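Local structure of HTH cro/C1-type domain-containing protein (Thermotoga maritima, 2WUS) at residues C[26-37]-C[57-65]. The protein probably binds DNA and is the membrane protein RodZ, of which this chain is the helix-turn-helix domain. Numbering follows the deposited sequence.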
# COMPACT_ATOMS: atom_id res chain seq x y z
N ALA C 26 19.88 -22.87 -9.74
CA ALA C 26 19.37 -21.51 -9.60
C ALA C 26 17.90 -21.49 -9.25
O ALA C 26 17.49 -20.75 -8.37
CB ALA C 26 19.60 -20.73 -10.87
N SER C 27 17.09 -22.29 -9.94
CA SER C 27 15.64 -22.24 -9.71
C SER C 27 15.26 -22.72 -8.31
O SER C 27 14.19 -22.38 -7.81
CB SER C 27 14.86 -23.01 -10.78
OG SER C 27 15.09 -24.41 -10.70
N LEU C 28 16.13 -23.52 -7.68
CA LEU C 28 15.85 -24.05 -6.34
C LEU C 28 16.14 -23.07 -5.21
O LEU C 28 15.58 -23.18 -4.13
CB LEU C 28 16.61 -25.35 -6.11
CG LEU C 28 16.04 -26.56 -6.85
CD1 LEU C 28 17.05 -27.70 -6.83
CD2 LEU C 28 14.72 -26.97 -6.22
N PHE C 29 17.00 -22.09 -5.50
CA PHE C 29 17.49 -21.11 -4.54
C PHE C 29 16.68 -19.84 -4.61
O PHE C 29 16.52 -19.15 -3.60
CB PHE C 29 18.94 -20.77 -4.86
CG PHE C 29 19.93 -21.79 -4.38
CD1 PHE C 29 20.07 -22.06 -3.03
CD2 PHE C 29 20.74 -22.47 -5.29
CE1 PHE C 29 20.99 -23.00 -2.58
CE2 PHE C 29 21.65 -23.41 -4.85
CZ PHE C 29 21.78 -23.67 -3.50
N THR C 30 16.20 -19.51 -5.80
CA THR C 30 15.18 -18.49 -6.01
C THR C 30 14.05 -19.25 -6.60
O THR C 30 14.20 -19.74 -7.72
CB THR C 30 15.55 -17.54 -7.15
OG1 THR C 30 16.40 -18.22 -8.08
CG2 THR C 30 16.19 -16.23 -6.62
N ASN C 31 12.93 -19.34 -5.91
CA ASN C 31 11.87 -20.26 -6.33
C ASN C 31 11.34 -20.07 -7.75
O ASN C 31 10.20 -20.40 -8.07
CB ASN C 31 10.73 -20.19 -5.33
CG ASN C 31 11.06 -20.90 -4.06
OD1 ASN C 31 11.46 -20.30 -3.07
ND2 ASN C 31 10.94 -22.22 -4.11
N ILE C 32 12.19 -19.54 -8.61
CA ILE C 32 11.86 -19.34 -10.01
C ILE C 32 11.70 -20.68 -10.72
O ILE C 32 11.62 -21.72 -10.08
CB ILE C 32 12.91 -18.44 -10.66
CG1 ILE C 32 13.26 -17.31 -9.69
CG2 ILE C 32 12.40 -17.90 -11.99
CD1 ILE C 32 13.11 -15.89 -10.24
N ASN C 33 11.61 -20.64 -12.04
CA ASN C 33 11.40 -21.86 -12.80
C ASN C 33 12.41 -21.87 -13.93
O ASN C 33 12.46 -20.93 -14.71
CB ASN C 33 9.94 -21.96 -13.27
CG ASN C 33 9.64 -23.24 -14.06
OD1 ASN C 33 10.00 -23.37 -15.24
ND2 ASN C 33 8.94 -24.19 -13.42
N PRO C 34 13.20 -22.94 -14.03
CA PRO C 34 14.29 -22.87 -15.01
C PRO C 34 13.75 -22.35 -16.36
O PRO C 34 14.44 -21.62 -17.08
CB PRO C 34 14.76 -24.31 -15.09
CG PRO C 34 14.32 -24.91 -13.78
CD PRO C 34 13.02 -24.30 -13.50
N SER C 35 12.50 -22.69 -16.66
CA SER C 35 11.83 -22.17 -17.84
C SER C 35 11.89 -20.63 -17.93
O SER C 35 12.40 -20.08 -18.91
CB SER C 35 10.38 -22.64 -17.84
OG SER C 35 9.63 -21.87 -18.76
N LYS C 36 11.38 -19.96 -16.89
CA LYS C 36 11.43 -18.50 -16.77
C LYS C 36 12.85 -17.91 -16.81
O LYS C 36 13.10 -16.93 -17.53
CB LYS C 36 10.70 -18.04 -15.50
CG LYS C 36 9.22 -18.40 -15.44
CD LYS C 36 8.40 -17.34 -14.70
CE LYS C 36 7.59 -17.94 -13.55
NZ LYS C 36 6.18 -18.28 -13.90
N LEU C 37 13.77 -18.47 -16.02
CA LEU C 37 15.17 -18.06 -16.10
C LEU C 37 15.74 -18.20 -17.52
O LEU C 37 16.44 -17.30 -17.99
CB LEU C 37 16.07 -18.77 -15.06
CG LEU C 37 15.77 -18.79 -13.55
CD1 LEU C 37 16.80 -19.58 -12.74
CD2 LEU C 37 15.66 -17.42 -12.96
N TYR C 57 11.63 -11.13 -10.36
CA TYR C 57 12.55 -12.20 -10.75
C TYR C 57 13.92 -11.59 -10.99
O TYR C 57 14.93 -12.11 -10.52
CB TYR C 57 12.12 -12.89 -12.05
CG TYR C 57 10.77 -13.53 -12.03
CD1 TYR C 57 9.97 -13.51 -13.16
CD2 TYR C 57 10.29 -14.13 -10.89
CE1 TYR C 57 8.73 -14.08 -13.15
CE2 TYR C 57 9.04 -14.72 -10.87
CZ TYR C 57 8.27 -14.68 -12.01
OH TYR C 57 7.03 -15.24 -12.00
N ILE C 58 13.95 -10.50 -11.74
CA ILE C 58 15.18 -9.78 -12.01
C ILE C 58 15.90 -9.39 -10.74
O ILE C 58 17.12 -9.58 -10.61
CB ILE C 58 14.91 -8.54 -12.88
CG1 ILE C 58 14.29 -8.98 -14.20
CG2 ILE C 58 16.19 -7.76 -13.10
CD1 ILE C 58 14.01 -7.88 -15.14
N LYS C 59 15.16 -8.83 -9.78
CA LYS C 59 15.75 -8.45 -8.51
C LYS C 59 16.38 -9.72 -7.93
O LYS C 59 17.59 -9.78 -7.72
CB LYS C 59 14.69 -7.86 -7.57
CG LYS C 59 15.23 -7.26 -6.25
CD LYS C 59 14.09 -6.94 -5.25
CE LYS C 59 14.62 -6.65 -3.83
NZ LYS C 59 13.58 -6.85 -2.76
N ARG C 60 15.55 -10.74 -7.76
CA ARG C 60 15.92 -12.00 -7.11
C ARG C 60 17.10 -12.74 -7.71
O ARG C 60 17.97 -13.22 -6.99
CB ARG C 60 14.72 -12.92 -7.10
CG ARG C 60 13.67 -12.43 -6.18
CD ARG C 60 12.86 -13.57 -5.67
NE ARG C 60 11.56 -13.54 -6.30
CZ ARG C 60 10.89 -14.61 -6.67
NH1 ARG C 60 9.70 -14.48 -7.23
NH2 ARG C 60 11.40 -15.82 -6.47
N TYR C 61 17.09 -12.88 -9.03
CA TYR C 61 18.21 -13.45 -9.76
C TYR C 61 19.46 -12.66 -9.44
O TYR C 61 20.45 -13.21 -8.99
CB TYR C 61 17.95 -13.34 -11.26
CG TYR C 61 18.49 -14.49 -12.07
CD1 TYR C 61 19.08 -15.59 -11.46
CD2 TYR C 61 18.39 -14.49 -13.46
CE1 TYR C 61 19.56 -16.64 -12.21
CE2 TYR C 61 18.86 -15.53 -14.21
CZ TYR C 61 19.44 -16.61 -13.59
OH TYR C 61 19.92 -17.65 -14.36
N SER C 62 19.40 -11.36 -9.67
CA SER C 62 20.55 -10.48 -9.43
C SER C 62 21.11 -10.59 -8.02
O SER C 62 22.31 -10.50 -7.84
CB SER C 62 20.17 -9.04 -9.71
OG SER C 62 19.64 -8.91 -11.01
N GLU C 63 20.24 -10.76 -7.03
CA GLU C 63 20.67 -10.87 -5.64
C GLU C 63 21.32 -12.22 -5.40
O GLU C 63 22.24 -12.33 -4.59
CB GLU C 63 19.47 -10.72 -4.71
CG GLU C 63 18.93 -9.29 -4.55
CD GLU C 63 17.84 -9.20 -3.48
OE1 GLU C 63 17.11 -8.18 -3.44
OE2 GLU C 63 17.71 -10.15 -2.67
N PHE C 64 20.83 -13.24 -6.10
CA PHE C 64 21.37 -14.59 -6.04
C PHE C 64 22.78 -14.70 -6.63
O PHE C 64 23.63 -15.41 -6.08
CB PHE C 64 20.44 -15.56 -6.76
CG PHE C 64 21.03 -16.92 -6.99
CD1 PHE C 64 21.38 -17.73 -5.91
CD2 PHE C 64 21.24 -17.40 -8.27
CE1 PHE C 64 21.93 -18.97 -6.11
CE2 PHE C 64 21.80 -18.65 -8.49
CZ PHE C 64 22.13 -19.44 -7.40
N LEU C 65 23.01 -14.03 -7.75
CA LEU C 65 24.33 -13.89 -8.34
C LEU C 65 24.98 -12.64 -7.75
O LEU C 65 24.37 -11.95 -6.94
CB LEU C 65 24.21 -13.79 -9.86
CG LEU C 65 23.36 -14.88 -10.53
CD1 LEU C 65 23.17 -14.62 -12.02
CD2 LEU C 65 23.95 -16.26 -10.31
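Leu37 lays its CD2 methyl almost squarely over the centre of the Tyr61 ring, a CH-pi contact in which CD2 stands 3.8 Å from the ring centroid and only 6° off the normal. The opposite face of that ring carries CD1 of Leu65, offset toward the rim, and Ala26 CB approaches it obliquely. One turn on, Phe64 reaches the end of helix 23-29: its CE2 lies 3.9 Å from Ala26 CB and its CE1 3.7 Å from Phe29 CB. The Phe29 and Phe64 rings are nearly parallel, at 23°, but slid so far apart that they barely overlap. Thr30, in register with Arg60, directs CG2 at that residue's backbone and CB, 3.5 Å from Arg60 O. Ile32 brings CD1 to within 3.4 Å of Tyr57 CD2, and the same methyl sits over one face of the Arg60 guanidinium, toward the rim near NH2. The bent Lys36 chain meets the Tyr57 ring obliquely through CD, with CE 3.2 Å from Tyr57 OH. Segment 26-37 holds the end of helix 23-29, the turn and the start of helix 34-42, the two helices of the helix-turn-helix in this Cro/C1-type domain, and helix 51-64 packs across both helices and the turn. Thr30 is oriented from its own segment: with chi1 at 27°, OG1 sits between the backbone N and the carbonyl carbon and donates to Ala26 O at 2.8 Å, while CG2 faces helix 51-64. Farther out, Tyr57 OH is hydrogen-bonded to Asp49, and Arg60 NH1 to the backbone of another protein's chain. Tyr61 stacks with Phe12 of helix 3-17, and its OH is hydrogen-bonded to Glu41; with an alanine here, Leu37 CD2 would probably lose the ring face it rests on and Glu41 its hydroxyl partner.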